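Local coordinates for protein putative endo-1,4-beta-xylanase (Bacteroides thetaiotaomicron VPI-5482, PDB 5MSX) that probably hydrolyses O-glycosidic bonds as a family 43 glycoside hydrolase, consistent with an arabinofuranosidase acting on plant pectin, and binds calcium, at residues Val74-Tyr82 with Asp424-Thr432; Lys318-Asp326 with Pro451-Tyr459. All coordinates share one frame; numbering follows the deposited sequence.

Contact 1: Val74-Tyr82 with Asp424-Thr432. With EDO (1,2-ethanediol), chain B.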
# COMPACT_ATOMS: atom_id res chain seq x y z
N VAL C 74 -0.79 21.30 25.98
CA VAL C 74 -0.91 22.65 26.57
C VAL C 74 -0.06 23.63 25.75
O VAL C 74 -0.56 24.65 25.28
CB VAL C 74 -0.48 22.61 28.04
CG1 VAL C 74 -0.53 23.99 28.67
CG2 VAL C 74 -1.39 21.65 28.80
N HIS C 75 1.22 23.31 25.58
CA HIS C 75 2.14 24.11 24.78
C HIS C 75 2.20 23.63 23.37
O HIS C 75 2.64 22.51 23.13
CB HIS C 75 3.53 24.06 25.42
CG HIS C 75 3.53 24.55 26.83
ND1 HIS C 75 3.46 23.70 27.92
CD2 HIS C 75 3.53 25.81 27.33
CE1 HIS C 75 3.44 24.41 29.03
NE2 HIS C 75 3.49 25.69 28.70
N TRP C 76 1.78 24.48 22.43
CA TRP C 76 1.67 24.14 21.01
C TRP C 76 2.62 25.00 20.20
O TRP C 76 2.90 26.11 20.60
CB TRP C 76 0.24 24.40 20.54
CG TRP C 76 -0.77 23.47 21.17
CD1 TRP C 76 -1.42 23.64 22.36
CD2 TRP C 76 -1.22 22.22 20.64
NE1 TRP C 76 -2.25 22.56 22.60
CE2 TRP C 76 -2.14 21.68 21.56
CE3 TRP C 76 -0.92 21.49 19.47
CZ2 TRP C 76 -2.78 20.43 21.35
CZ3 TRP C 76 -1.56 20.25 19.25
CH2 TRP C 76 -2.48 19.75 20.19
N SER C 77 3.10 24.50 19.07
CA SER C 77 3.91 25.31 18.17
C SER C 77 3.85 24.82 16.75
O SER C 77 3.42 23.73 16.48
CB SER C 77 5.36 25.35 18.65
OG SER C 77 5.92 24.05 18.68
N PHE C 78 4.23 25.69 15.83
CA PHE C 78 4.39 25.33 14.43
C PHE C 78 5.56 26.12 13.85
O PHE C 78 5.98 27.15 14.42
CB PHE C 78 3.12 25.60 13.61
CG PHE C 78 2.96 27.04 13.17
CD1 PHE C 78 2.39 27.97 14.02
CD2 PHE C 78 3.38 27.46 11.89
CE1 PHE C 78 2.27 29.31 13.62
CE2 PHE C 78 3.26 28.79 11.50
CZ PHE C 78 2.69 29.72 12.37
N ASP C 79 6.05 25.63 12.71
CA ASP C 79 7.09 26.31 11.96
C ASP C 79 6.93 25.99 10.48
O ASP C 79 7.12 24.86 10.07
CB ASP C 79 8.48 25.89 12.46
CG ASP C 79 9.61 26.68 11.80
OD1 ASP C 79 9.37 27.47 10.85
OD2 ASP C 79 10.76 26.51 12.23
N GLY C 80 6.60 27.00 9.68
CA GLY C 80 6.41 26.82 8.24
C GLY C 80 5.13 26.07 7.88
O GLY C 80 4.23 25.88 8.73
N THR C 81 5.06 25.68 6.61
CA THR C 81 3.96 24.89 6.10
C THR C 81 4.41 23.43 5.98
O THR C 81 5.62 23.16 5.96
CB THR C 81 3.42 25.41 4.75
OG1 THR C 81 2.38 24.54 4.28
CG2 THR C 81 4.53 25.53 3.67
N TYR C 82 3.44 22.52 5.97
CA TYR C 82 3.68 21.08 5.76
C TYR C 82 3.31 20.69 4.33
O TYR C 82 3.48 19.54 3.96
CB TYR C 82 2.92 20.20 6.81
CG TYR C 82 1.39 20.30 6.77
CD1 TYR C 82 0.64 19.52 5.89
CD2 TYR C 82 0.70 21.17 7.60
CE1 TYR C 82 -0.75 19.60 5.86
CE2 TYR C 82 -0.67 21.26 7.58
CZ TYR C 82 -1.41 20.47 6.72
OH TYR C 82 -2.77 20.60 6.69
N ASP C 424 13.79 40.06 9.40
CA ASP C 424 13.03 39.21 8.45
C ASP C 424 11.85 38.52 9.15
O ASP C 424 12.01 37.97 10.24
CB ASP C 424 13.92 38.13 7.82
N ARG C 425 10.67 38.60 8.54
CA ARG C 425 9.50 37.78 8.89
C ARG C 425 9.90 36.32 9.00
O ARG C 425 10.43 35.76 8.06
CB ARG C 425 8.44 37.86 7.80
CG ARG C 425 7.40 38.94 7.91
CD ARG C 425 6.43 38.83 6.74
NE ARG C 425 5.85 40.14 6.45
CZ ARG C 425 4.78 40.67 7.04
NH1 ARG C 425 4.06 40.00 7.95
NH2 ARG C 425 4.40 41.89 6.68
N LYS C 426 9.64 35.70 10.15
CA LYS C 426 9.72 34.26 10.26
C LYS C 426 8.30 33.74 10.62
O LYS C 426 7.68 34.24 11.56
CB LYS C 426 10.77 33.88 11.28
CG LYS C 426 10.94 32.39 11.52
CD LYS C 426 12.14 32.12 12.43
CE LYS C 426 12.08 30.75 13.09
NZ LYS C 426 11.57 29.68 12.19
N MET C 427 7.80 32.79 9.82
CA MET C 427 6.44 32.29 9.89
C MET C 427 6.44 31.07 10.81
O MET C 427 6.57 29.93 10.36
CB MET C 427 5.91 31.92 8.48
CG MET C 427 5.40 33.07 7.62
SD MET C 427 6.58 34.28 6.93
CE MET C 427 7.56 33.21 5.87
N CYS C 428 6.33 31.33 12.11
CA CYS C 428 6.36 30.28 13.11
C CYS C 428 5.62 30.77 14.36
O CYS C 428 5.20 31.90 14.40
CB CYS C 428 7.80 29.91 13.42
SG CYS C 428 8.71 31.16 14.37
N SER C 429 5.42 29.91 15.35
CA SER C 429 4.95 30.35 16.68
C SER C 429 5.25 29.26 17.67
O SER C 429 5.07 28.11 17.33
CB SER C 429 3.43 30.64 16.72
OG SER C 429 3.10 31.36 17.91
N PRO C 430 5.72 29.55 18.87
CA PRO C 430 6.07 30.89 19.32
C PRO C 430 7.40 31.39 18.74
O PRO C 430 8.12 30.64 18.08
CB PRO C 430 6.15 30.73 20.82
CG PRO C 430 6.57 29.29 21.03
CD PRO C 430 6.06 28.52 19.85
N HIS C 431 7.68 32.68 18.93
CA HIS C 431 9.03 33.23 18.72
C HIS C 431 9.79 33.20 20.02
O HIS C 431 9.39 33.86 20.99
CB HIS C 431 8.93 34.64 18.20
CG HIS C 431 8.75 34.69 16.73
ND1 HIS C 431 7.51 34.68 16.13
CD2 HIS C 431 9.66 34.72 15.73
CE1 HIS C 431 7.67 34.72 14.82
NE2 HIS C 431 8.96 34.75 14.55
N THR C 432 10.88 32.42 20.06
CA THR C 432 11.63 32.15 21.27
C THR C 432 12.99 32.87 21.22
O THR C 432 13.67 32.81 20.21
CB THR C 432 11.84 30.63 21.46
OG1 THR C 432 10.57 30.00 21.68
CG2 THR C 432 12.70 30.33 22.69
C1 EDO B . 3.69 34.16 15.86
O1 EDO B . 4.13 33.94 17.20
C2 EDO B . 4.71 34.75 14.87
O2 EDO B . 4.32 34.93 13.50
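Phe78 and Ser429 form an antiparallel hydrogen-bonded pair, Phe78 N reaching Ser429 O at 3.0 Å and Ser429 N reaching Phe78 O at 3.0 Å, while Asp79 and Cys428 follow as a non-hydrogen-bonded pair and Gly80 N closes on Met427 O. This two-residue antiparallel bridge joins the glycoside hydrolase family 43 region to the edge of the F5/8 type C β-sandwich, an example of two domains sharing a sheet across their interface. Phe78 does most of the side-chain work. Its CG stands between the backbone N and the carbonyl carbon (chi1 82°), which lays the ring back over the partner strand. One face receives the peptide between Cys428 and Ser429, and Cys428 CA makes a CH-pi contact 4.0 Å from the ring centroid. The CE1 corner presses on Ser429 CB at 3.6 Å. Replacing Phe78 by alanine would remove the ring and is likely to leave the Cys428-Ser429 peptide and Ser429 CB without their apolar cover. Trp68 meets the same phenyl ring with planes at about 60°, and Val66 and Thr400 also touch it. On the face opposite Phe78, the Asp79 side chain crosses Lys426 at about a right angle in a salt bridge; the hydrogen bond within it is weak, with Lys426 NZ 3.3 Å from Asp79 OD2. In the modelled position of a 1,2-ethanediol, probably from the crystallisation liquor, Ser429 OG accepts a hydrogen bond from its O1 at 2.9 Å. At the other end of the bridge a cis peptide bond precedes Pro430, whose CD packs tightly against Ser77 CB, 3.5 Å away.

Contact 2: Lys318-Asp326 with Pro451-Tyr459; sequences KSDKKMKID and PGIWEWNIY. With CA (calcium ion), chain T.
Glu455 is the first residue of Pro451-Tyr459 to approach Lys318-Asp326: Lys322 NZ lies 4.4 Å from Glu455 OE1, beyond a salt bridge, but its positive charge probably still stabilises the carboxylate electrostatically. The same residue helps hold the calcium ion, which Trp454 O binds at 2.4 Å and Glu455 OE2 at 2.6 Å. These two residues form a classic beta bulge opposite Tyr395. Trp456 follows, one face of its indole covered near the rim by Ile458 CD1. Asn457 then meets the lysine directly, its OD1 accepting a hydrogen bond from Lys322 NZ at 3.2 Å; the ammonium sits well above the carbonyl plane, 54° out of it, brought there by a bend at chi3 of the lysine (-57°). Ile458 makes the backbone link, its O accepting a nearly straight hydrogen bond (173°) from Met323 N at 2.9 Å. The two branches of Ile458 part company: CG2 lies across Met323 CG, while CD1 touches Ile325 CD1 at 3.8 Å. Tyr459, the C-terminal residue, brings its CD1 edge to Lys321 O, which lies near the ring plane, and Arg391 adds a cation-pi contact. Phe357, Asp360, Ala362 and Ser365 complete the metal site. Lys318-Asp326 packs beside the calcium-bearing last strand of an F5/8 type C β-sandwich.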
# COMPACT_ATOMS: atom_id res chain seq x y z
N LYS C 318 8.33 17.08 31.16
CA LYS C 318 9.11 18.04 31.94
C LYS C 318 9.05 19.36 31.20
O LYS C 318 9.17 19.42 29.98
CB LYS C 318 10.57 17.57 32.11
N SER C 319 8.85 20.42 31.95
CA SER C 319 8.91 21.76 31.38
C SER C 319 9.18 22.76 32.47
O SER C 319 9.07 22.47 33.65
CB SER C 319 7.59 22.08 30.68
OG SER C 319 6.52 21.72 31.53
N ASP C 320 9.51 23.96 32.05
CA ASP C 320 9.89 24.99 32.99
C ASP C 320 8.68 25.76 33.47
O ASP C 320 7.71 25.94 32.74
CB ASP C 320 10.92 25.88 32.35
CG ASP C 320 12.11 25.09 31.90
OD1 ASP C 320 12.74 24.47 32.79
OD2 ASP C 320 12.39 25.04 30.68
N LYS C 321 8.76 26.17 34.73
CA LYS C 321 7.76 26.99 35.36
C LYS C 321 7.93 28.43 34.85
O LYS C 321 9.05 28.87 34.56
CB LYS C 321 7.91 26.89 36.88
CG LYS C 321 7.03 27.80 37.72
CD LYS C 321 5.56 27.44 37.61
CE LYS C 321 4.68 28.60 38.07
NZ LYS C 321 3.25 28.36 37.74
N LYS C 322 6.82 29.15 34.77
CA LYS C 322 6.76 30.47 34.17
C LYS C 322 6.96 31.57 35.23
O LYS C 322 6.54 31.42 36.38
CB LYS C 322 5.38 30.61 33.50
CG LYS C 322 5.29 31.66 32.41
CD LYS C 322 3.83 32.05 32.15
CE LYS C 322 2.97 30.86 31.77
NZ LYS C 322 1.65 31.28 31.22
N MET C 323 7.58 32.69 34.83
CA MET C 323 7.82 33.83 35.74
C MET C 323 6.56 34.66 35.94
O MET C 323 5.82 34.91 34.98
CB MET C 323 8.92 34.73 35.18
CG MET C 323 10.22 34.02 34.84
SD MET C 323 11.68 35.05 35.12
CE MET C 323 11.72 34.93 36.90
N LYS C 324 6.31 35.09 37.18
CA LYS C 324 5.18 35.96 37.51
C LYS C 324 5.49 37.39 37.05
O LYS C 324 6.40 38.03 37.57
CB LYS C 324 4.91 35.96 39.01
N ILE C 325 4.74 37.87 36.06
CA ILE C 325 4.84 39.25 35.58
C ILE C 325 4.01 40.16 36.50
O ILE C 325 2.90 39.80 36.89
CB ILE C 325 4.42 39.35 34.10
CG1 ILE C 325 5.45 38.61 33.24
CG2 ILE C 325 4.31 40.81 33.65
CD1 ILE C 325 5.10 38.50 31.77
N ASP C 326 4.57 41.31 36.87
CA ASP C 326 3.92 42.21 37.83
C ASP C 326 2.96 43.22 37.20
O ASP C 326 1.87 43.43 37.73
CB ASP C 326 4.97 42.97 38.65
CG ASP C 326 4.35 43.71 39.81
OD1 ASP C 326 3.89 43.03 40.76
OD2 ASP C 326 4.31 44.96 39.78
N PRO C 451 0.27 43.62 14.73
CA PRO C 451 0.83 44.05 16.01
C PRO C 451 -0.02 43.64 17.23
O PRO C 451 -0.71 44.48 17.83
CB PRO C 451 0.94 45.58 15.83
CG PRO C 451 -0.21 45.92 14.94
CD PRO C 451 -0.35 44.75 14.00
N GLY C 452 0.04 42.36 17.60
CA GLY C 452 -0.72 41.83 18.71
C GLY C 452 -0.18 40.53 19.23
O GLY C 452 0.54 39.84 18.52
N ILE C 453 -0.53 40.21 20.47
CA ILE C 453 -0.02 39.05 21.17
C ILE C 453 -1.15 38.33 21.94
O ILE C 453 -1.82 38.93 22.82
CB ILE C 453 1.08 39.47 22.19
CG1 ILE C 453 2.24 40.20 21.50
CG2 ILE C 453 1.62 38.25 22.93
CD1 ILE C 453 3.40 40.54 22.43
N TRP C 454 -1.34 37.04 21.61
CA TRP C 454 -2.16 36.10 22.41
C TRP C 454 -1.53 35.75 23.76
O TRP C 454 -2.19 35.81 24.81
CB TRP C 454 -2.39 34.79 21.64
CG TRP C 454 -3.14 34.88 20.36
CD1 TRP C 454 -2.63 34.79 19.11
CD2 TRP C 454 -4.56 35.06 20.21
NE1 TRP C 454 -3.64 34.89 18.18
CE2 TRP C 454 -4.83 35.08 18.82
CE3 TRP C 454 -5.63 35.23 21.11
CZ2 TRP C 454 -6.13 35.25 18.31
CZ3 TRP C 454 -6.89 35.41 20.62
CH2 TRP C 454 -7.14 35.39 19.22
N GLU C 455 -0.26 35.34 23.73
CA GLU C 455 0.45 34.89 24.95
C GLU C 455 1.93 35.21 24.86
O GLU C 455 2.54 35.04 23.81
CB GLU C 455 0.27 33.38 25.22
CG GLU C 455 -1.02 33.00 25.95
CD GLU C 455 -1.20 33.78 27.25
OE1 GLU C 455 -0.29 33.74 28.10
OE2 GLU C 455 -2.24 34.48 27.42
N TRP C 456 2.49 35.66 25.98
CA TRP C 456 3.91 36.00 26.06
C TRP C 456 4.40 35.39 27.34
O TRP C 456 4.05 35.84 28.44
CB TRP C 456 4.12 37.52 26.03
CG TRP C 456 5.56 38.01 26.10
CD1 TRP C 456 6.70 37.29 25.89
CD2 TRP C 456 5.99 39.35 26.38
NE1 TRP C 456 7.81 38.09 26.05
CE2 TRP C 456 7.40 39.36 26.35
CE3 TRP C 456 5.31 40.55 26.68
CZ2 TRP C 456 8.15 40.53 26.58
CZ3 TRP C 456 6.06 41.70 26.91
CH2 TRP C 456 7.47 41.68 26.86
N ASN C 457 5.16 34.31 27.20
CA ASN C 457 5.63 33.54 28.35
C ASN C 457 7.11 33.82 28.55
O ASN C 457 7.89 33.79 27.59
CB ASN C 457 5.40 32.05 28.13
CG ASN C 457 3.93 31.69 27.99
OD1 ASN C 457 3.07 32.30 28.59
ND2 ASN C 457 3.65 30.71 27.19
N ILE C 458 7.45 34.10 29.79
CA ILE C 458 8.80 34.45 30.21
C ILE C 458 9.23 33.39 31.21
O ILE C 458 8.51 33.11 32.15
CB ILE C 458 8.81 35.85 30.84
CG1 ILE C 458 8.51 36.89 29.75
CG2 ILE C 458 10.13 36.12 31.55
CD1 ILE C 458 8.53 38.34 30.20
N TYR C 459 10.38 32.79 30.96
CA TYR C 459 10.92 31.75 31.82
C TYR C 459 12.31 32.18 32.32
O TYR C 459 12.74 31.72 33.37
CB TYR C 459 11.04 30.42 31.06
CG TYR C 459 9.76 29.91 30.41
CD1 TYR C 459 8.87 29.11 31.12
CD2 TYR C 459 9.45 30.22 29.08
CE1 TYR C 459 7.70 28.63 30.54
CE2 TYR C 459 8.28 29.75 28.49
CZ TYR C 459 7.41 28.95 29.21
OH TYR C 459 6.25 28.50 28.62
CA CA T . -4.07 35.91 26.32

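How the contacts relate
From the N terminus the chain first passes Val74-Tyr82 in the family 43 region, then Lys318-Asp326, whose end begins strand 325-330 of the sandwich sheet. It returns at Asp424-Thr432 to close contact 1 over 341 intervening residues, and at Pro451-Tyr459 to close contact 2 over 124. The segments alternate, so the two loops cross rather than nest. Contact 1 ties the family 43 region to the sandwich; contact 2 fastens the approach to strand 325-330 onto the final strand. Their centres lie 16 Å apart, both reach the same antiparallel sheet with strand 386-396 between their partners, and His75 NE2 packs 3.9 Å from Tyr459 OH.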